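Local coordinates for protein CobC (PDB 6NRU) that probably removes the phosphate from adenosylcobalamin 5'-phosphate and from alpha-ribazole 5'-phosphate, in the assembly of the nucleotide loop of vitamin B12, at residues A16-A26 with E84-H95. Residues are numbered along the deposited sequence; the frame is centred on the assembly and turned at random.
Sequences ANVDGLYSGHA and EMFFGDWEMRHH. With SO4 (sulfate ion), chain N.
Glu91 OE2 takes two backbone N-H groups, one from each segment: His25 N at 2.7 Å and Phe87 N at 3.1 Å. They reach it from opposite faces of the carboxylate plane, His25 N lying 45° out of it; OE2 thus ties residues 16-26 to its own loop, 84-95, beside the active site of the histidine phosphatase fold. Glu91 CG lies beside its backbone N (chi1 -49°) and the chain runs extended from there, which carries the carboxylate to the type II' turn Ser23-Ala26. Farther along, two backbone bonds bracket Tyr22: its N donates a nearly straight bond (173°) to Arg93 O, and its O accepts Met92 N at 2.8 Å. The Tyr22 ring sends its CD1 edge toward one face of Phe87, centroids 5.0 Å apart, while selenomethionine Met85 CE lies over the opposite face; Tyr22 OH bonds to Tyr106. His25 is met over one face by Phe86 CB, a CH-pi contact, and its NE2 bonds weakly to Glu84 O. Glu84, the likely proton donor/acceptor, has its side chain about 5 Å (nearest atoms) from that of His11, which probably forms the phosphohistidine intermediate. Its OE2 is 3.4 Å from O1 of a sulfate, also bonded by Arg10 and Arg60, whose O2 accepts Asn17 ND2.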
loop_
_atom_site.group_PDB
_atom_site.type_symbol
_atom_site.label_atom_id
_atom_site.label_comp_id
_atom_site.label_asym_id
_atom_site.label_seq_id
_atom_site.Cartn_x
_atom_site.Cartn_y
_atom_site.Cartn_z
ATOM N N ALA A 16 -13.946 -3.660 -6.013
ATOM C CA ALA A 16 -14.236 -4.047 -4.637
ATOM C C ALA A 16 -14.461 -2.821 -3.760
ATOM O O ALA A 16 -15.327 -2.832 -2.877
ATOM C CB ALA A 16 -13.102 -4.910 -4.082
ATOM N N ASN A 17 -13.686 -1.758 -3.988
ATOM C CA ASN A 17 -13.909 -0.507 -3.271
ATOM C C ASN A 17 -15.294 0.047 -3.573
ATOM O O ASN A 17 -16.029 0.454 -2.666
ATOM C CB ASN A 17 -12.832 0.515 -3.639
ATOM C CG ASN A 17 -11.444 0.071 -3.232
ATOM O OD1 ASN A 17 -10.448 0.480 -3.832
ATOM N ND2 ASN A 17 -11.369 -0.773 -2.209
ATOM N N VAL A 18 -15.664 0.069 -4.855
ATOM C CA VAL A 18 -16.990 0.536 -5.239
ATOM C C VAL A 18 -18.062 -0.281 -4.533
ATOM O O VAL A 18 -19.069 0.262 -4.062
ATOM C CB VAL A 18 -17.143 0.484 -6.770
ATOM C CG1 VAL A 18 -18.579 0.764 -7.176
ATOM C CG2 VAL A 18 -16.199 1.477 -7.427
ATOM N N ASP A 19 -17.852 -1.588 -4.415
ATOM C CA ASP A 19 -18.826 -2.476 -3.802
ATOM C C ASP A 19 -18.589 -2.688 -2.313
ATOM O O ASP A 19 -19.213 -3.575 -1.721
ATOM C CB ASP A 19 -18.830 -3.818 -4.530
ATOM C CG ASP A 19 -18.928 -3.656 -6.032
ATOM O OD1 ASP A 19 -19.337 -2.564 -6.484
ATOM O OD2 ASP A 19 -18.597 -4.614 -6.762
ATOM N N GLY A 20 -17.711 -1.897 -1.697
ATOM C CA GLY A 20 -17.484 -1.985 -0.263
ATOM C C GLY A 20 -17.041 -3.347 0.222
ATOM O O GLY A 20 -17.357 -3.731 1.354
ATOM N N LEU A 21 -16.311 -4.089 -0.601
ATOM C CA LEU A 21 -15.912 -5.447 -0.271
ATOM C C LEU A 21 -14.499 -5.475 0.294
ATOM O O LEU A 21 -13.689 -4.577 0.050
ATOM C CB LEU A 21 -15.990 -6.351 -1.504
ATOM C CG LEU A 21 -17.350 -6.452 -2.194
ATOM C CD1 LEU A 21 -17.228 -7.206 -3.511
ATOM C CD2 LEU A 21 -18.371 -7.119 -1.283
ATOM N N TYR A 22 -14.217 -6.520 1.065
ATOM C CA TYR A 22 -12.846 -6.813 1.453
ATOM C C TYR A 22 -12.066 -7.254 0.224
ATOM O O TYR A 22 -12.529 -8.104 -0.542
ATOM C CB TYR A 22 -12.821 -7.898 2.526
ATOM C CG TYR A 22 -13.237 -7.402 3.890
ATOM C CD1 TYR A 22 -12.289 -6.962 4.804
ATOM C CD2 TYR A 22 -14.577 -7.364 4.261
ATOM C CE1 TYR A 22 -12.659 -6.505 6.052
ATOM C CE2 TYR A 22 -14.958 -6.908 5.509
ATOM C CZ TYR A 22 -13.996 -6.480 6.400
ATOM O OH TYR A 22 -14.364 -6.022 7.644
ATOM N N SER A 23 -10.887 -6.666 0.024
ATOM C CA SER A 23 -10.126 -6.921 -1.196
ATOM C C SER A 23 -9.124 -8.056 -1.004
ATOM O O SER A 23 -9.255 -9.123 -1.614
ATOM C CB SER A 23 -9.418 -5.642 -1.647
ATOM O OG SER A 23 -9.278 -5.623 -3.055
ATOM N N GLY A 24 -8.120 -7.837 -0.158
ATOM C CA GLY A 24 -7.143 -8.882 0.089
ATOM C C GLY A 24 -6.336 -9.196 -1.152
ATOM O O GLY A 24 -6.008 -8.317 -1.956
ATOM N N HIS A 25 -6.015 -10.475 -1.319
ATOM C CA HIS A 25 -5.219 -10.916 -2.452
ATOM C C HIS A 25 -6.046 -11.138 -3.711
ATOM O O HIS A 25 -5.468 -11.429 -4.764
ATOM C CB HIS A 25 -4.473 -12.201 -2.086
ATOM C CG HIS A 25 -3.282 -11.978 -1.208
ATOM N ND1 HIS A 25 -2.204 -12.837 -1.182
ATOM C CD2 HIS A 25 -2.997 -10.990 -0.327
ATOM C CE1 HIS A 25 -1.307 -12.387 -0.322
ATOM N NE2 HIS A 25 -1.765 -11.268 0.211
ATOM N N ALA A 26 -7.367 -10.998 -3.635
ATOM C CA ALA A 26 -8.216 -11.292 -4.779
ATOM C C ALA A 26 -7.924 -10.327 -5.927
ATOM O O ALA A 26 -7.654 -9.146 -5.693
ATOM C CB ALA A 26 -9.689 -11.204 -4.385
ATOM N N GLU A 84 -1.097 -6.734 -0.128
ATOM C CA GLU A 84 -2.208 -6.548 0.790
ATOM C C GLU A 84 -2.296 -7.735 1.742
ATOM O O GLU A 84 -1.827 -8.837 1.442
ATOM C CB GLU A 84 -3.514 -6.387 0.003
ATOM C CG GLU A 84 -4.757 -6.089 0.834
ATOM C CD GLU A 84 -4.601 -4.862 1.711
ATOM O OE1 GLU A 84 -4.150 -5.004 2.867
ATOM O OE2 GLU A 84 -4.933 -3.755 1.243
HETATM N N MSE A 85 -2.875 -7.495 2.914
HETATM C CA MSE A 85 -3.155 -8.561 3.859
HETATM C C MSE A 85 -4.029 -9.618 3.200
HETATM O O MSE A 85 -4.924 -9.287 2.423
HETATM C CB MSE A 85 -3.845 -8.002 5.100
HETATM C CG MSE A 85 -3.643 -8.826 6.353
HETATM SE SE MSE A 85 -4.439 -7.965 7.911
HETATM C CE MSE A 85 -6.169 -8.859 7.894
ATOM N N PHE A 86 -3.765 -10.888 3.495
ATOM C CA PHE A 86 -4.545 -11.990 2.939
ATOM C C PHE A 86 -5.722 -12.282 3.867
ATOM O O PHE A 86 -5.536 -12.782 4.981
ATOM C CB PHE A 86 -3.673 -13.227 2.748
ATOM C CG PHE A 86 -4.432 -14.427 2.273
ATOM C CD1 PHE A 86 -5.136 -14.389 1.080
ATOM C CD2 PHE A 86 -4.451 -15.592 3.018
ATOM C CE1 PHE A 86 -5.840 -15.489 0.640
ATOM C CE2 PHE A 86 -5.154 -16.697 2.581
ATOM C CZ PHE A 86 -5.849 -16.644 1.392
ATOM N N PHE A 87 -6.933 -11.976 3.407
ATOM C CA PHE A 87 -8.131 -12.114 4.224
ATOM C C PHE A 87 -8.763 -13.500 4.140
ATOM O O PHE A 87 -9.805 -13.727 4.763
ATOM C CB PHE A 87 -9.159 -11.050 3.828
ATOM C CG PHE A 87 -9.003 -9.747 4.565
ATOM C CD1 PHE A 87 -9.501 -9.598 5.852
ATOM C CD2 PHE A 87 -8.361 -8.670 3.971
ATOM C CE1 PHE A 87 -9.361 -8.399 6.532
ATOM C CE2 PHE A 87 -8.216 -7.469 4.647
ATOM C CZ PHE A 87 -8.717 -7.334 5.928
ATOM N N GLY A 88 -8.170 -14.422 3.389
ATOM C CA GLY A 88 -8.646 -15.796 3.404
ATOM C C GLY A 88 -10.040 -15.932 2.823
ATOM O O GLY A 88 -10.317 -15.497 1.699
ATOM N N ASP A 89 -10.935 -16.551 3.598
ATOM C CA ASP A 89 -12.297 -16.792 3.132
ATOM C C ASP A 89 -13.112 -15.511 3.023
ATOM O O ASP A 89 -14.165 -15.517 2.375
ATOM C CB ASP A 89 -13.012 -17.774 4.065
ATOM C CG ASP A 89 -12.516 -19.206 3.910
ATOM O OD1 ASP A 89 -12.160 -19.605 2.780
ATOM O OD2 ASP A 89 -12.494 -19.939 4.921
ATOM N N TRP A 90 -12.653 -14.419 3.631
ATOM C CA TRP A 90 -13.417 -13.178 3.698
ATOM C C TRP A 90 -13.220 -12.273 2.488
ATOM O O TRP A 90 -13.842 -11.208 2.431
ATOM C CB TRP A 90 -13.049 -12.400 4.965
ATOM C CG TRP A 90 -13.471 -13.070 6.232
ATOM C CD1 TRP A 90 -14.259 -14.178 6.355
ATOM C CD2 TRP A 90 -13.129 -12.673 7.563
ATOM N NE1 TRP A 90 -14.428 -14.495 7.680
ATOM C CE2 TRP A 90 -13.742 -13.586 8.443
ATOM C CE3 TRP A 90 -12.364 -11.632 8.096
ATOM C CZ2 TRP A 90 -13.611 -13.492 9.826
ATOM C CZ3 TRP A 90 -12.236 -11.540 9.471
ATOM C CH2 TRP A 90 -12.855 -12.464 10.319
ATOM N N GLU A 91 -12.379 -12.657 1.531
ATOM C CA GLU A 91 -12.110 -11.797 0.390
ATOM C C GLU A 91 -13.308 -11.758 -0.553
ATOM O O GLU A 91 -14.080 -12.716 -0.656
ATOM C CB GLU A 91 -10.864 -12.275 -0.354
ATOM C CG GLU A 91 -9.679 -12.521 0.561
ATOM C CD GLU A 91 -8.356 -12.575 -0.175
ATOM O OE1 GLU A 91 -8.320 -13.100 -1.309
ATOM O OE2 GLU A 91 -7.348 -12.095 0.384
HETATM N N MSE A 92 -13.456 -10.627 -1.241
HETATM C CA MSE A 92 -14.588 -10.366 -2.133
HETATM C C MSE A 92 -15.938 -10.553 -1.447
HETATM O O MSE A 92 -16.898 -11.007 -2.069
HETATM C CB MSE A 92 -14.515 -11.254 -3.376
HETATM C CG MSE A 92 -13.263 -11.052 -4.193
HETATM SE SE MSE A 92 -12.988 -9.171 -4.610
HETATM C CE MSE A 92 -14.152 -9.011 -6.172
ATOM N N ARG A 93 -16.007 -10.196 -0.166
ATOM C CA ARG A 93 -17.235 -10.307 0.605
ATOM C C ARG A 93 -17.411 -9.051 1.446
ATOM O O ARG A 93 -16.446 -8.352 1.768
ATOM C CB ARG A 93 -17.232 -11.569 1.480
ATOM C CG ARG A 93 -17.315 -12.859 0.671
ATOM C CD ARG A 93 -16.949 -14.085 1.490
ATOM N NE ARG A 93 -17.980 -14.428 2.465
ATOM C CZ ARG A 93 -17.811 -15.303 3.452
ATOM N NH1 ARG A 93 -16.649 -15.927 3.596
ATOM N NH2 ARG A 93 -18.803 -15.552 4.297
ATOM N N HIS A 94 -18.661 -8.770 1.799
ATOM C CA HIS A 94 -19.029 -7.513 2.429
ATOM C C HIS A 94 -19.156 -7.665 3.941
ATOM O O HIS A 94 -19.413 -8.750 4.466
ATOM C CB HIS A 94 -20.344 -6.983 1.849
ATOM C CG HIS A 94 -20.557 -5.517 2.069
ATOM N ND1 HIS A 94 -20.995 -5.000 3.270
ATOM C CD2 HIS A 94 -20.402 -4.458 1.240
ATOM C CE1 HIS A 94 -21.096 -3.687 3.172
ATOM N NE2 HIS A 94 -20.743 -3.332 1.950
ATOM N N HIS A 95 -18.988 -6.535 4.632
ATOM C CA HIS A 95 -19.050 -6.513 6.089
ATOM C C HIS A 95 -20.400 -7.000 6.608
ATOM O O HIS A 95 -20.456 -7.771 7.574
ATOM C CB HIS A 95 -18.755 -5.095 6.583
ATOM C CG HIS A 95 -19.083 -4.867 8.025
ATOM N ND1 HIS A 95 -18.305 -5.356 9.052
ATOM C CD2 HIS A 95 -20.097 -4.187 8.612
ATOM C CE1 HIS A 95 -18.830 -4.995 10.210
ATOM N NE2 HIS A 95 -19.918 -4.285 9.970
HETATM S S SO4 N . -8.281 -1.365 -0.291
HETATM O O1 SO4 N . -7.874 -2.041 0.937
HETATM O O2 SO4 N . -9.715 -1.552 -0.495
HETATM O O3 SO4 N . -7.985 0.059 -0.185
HETATM O O4 SO4 N . -7.550 -1.924 -1.425
#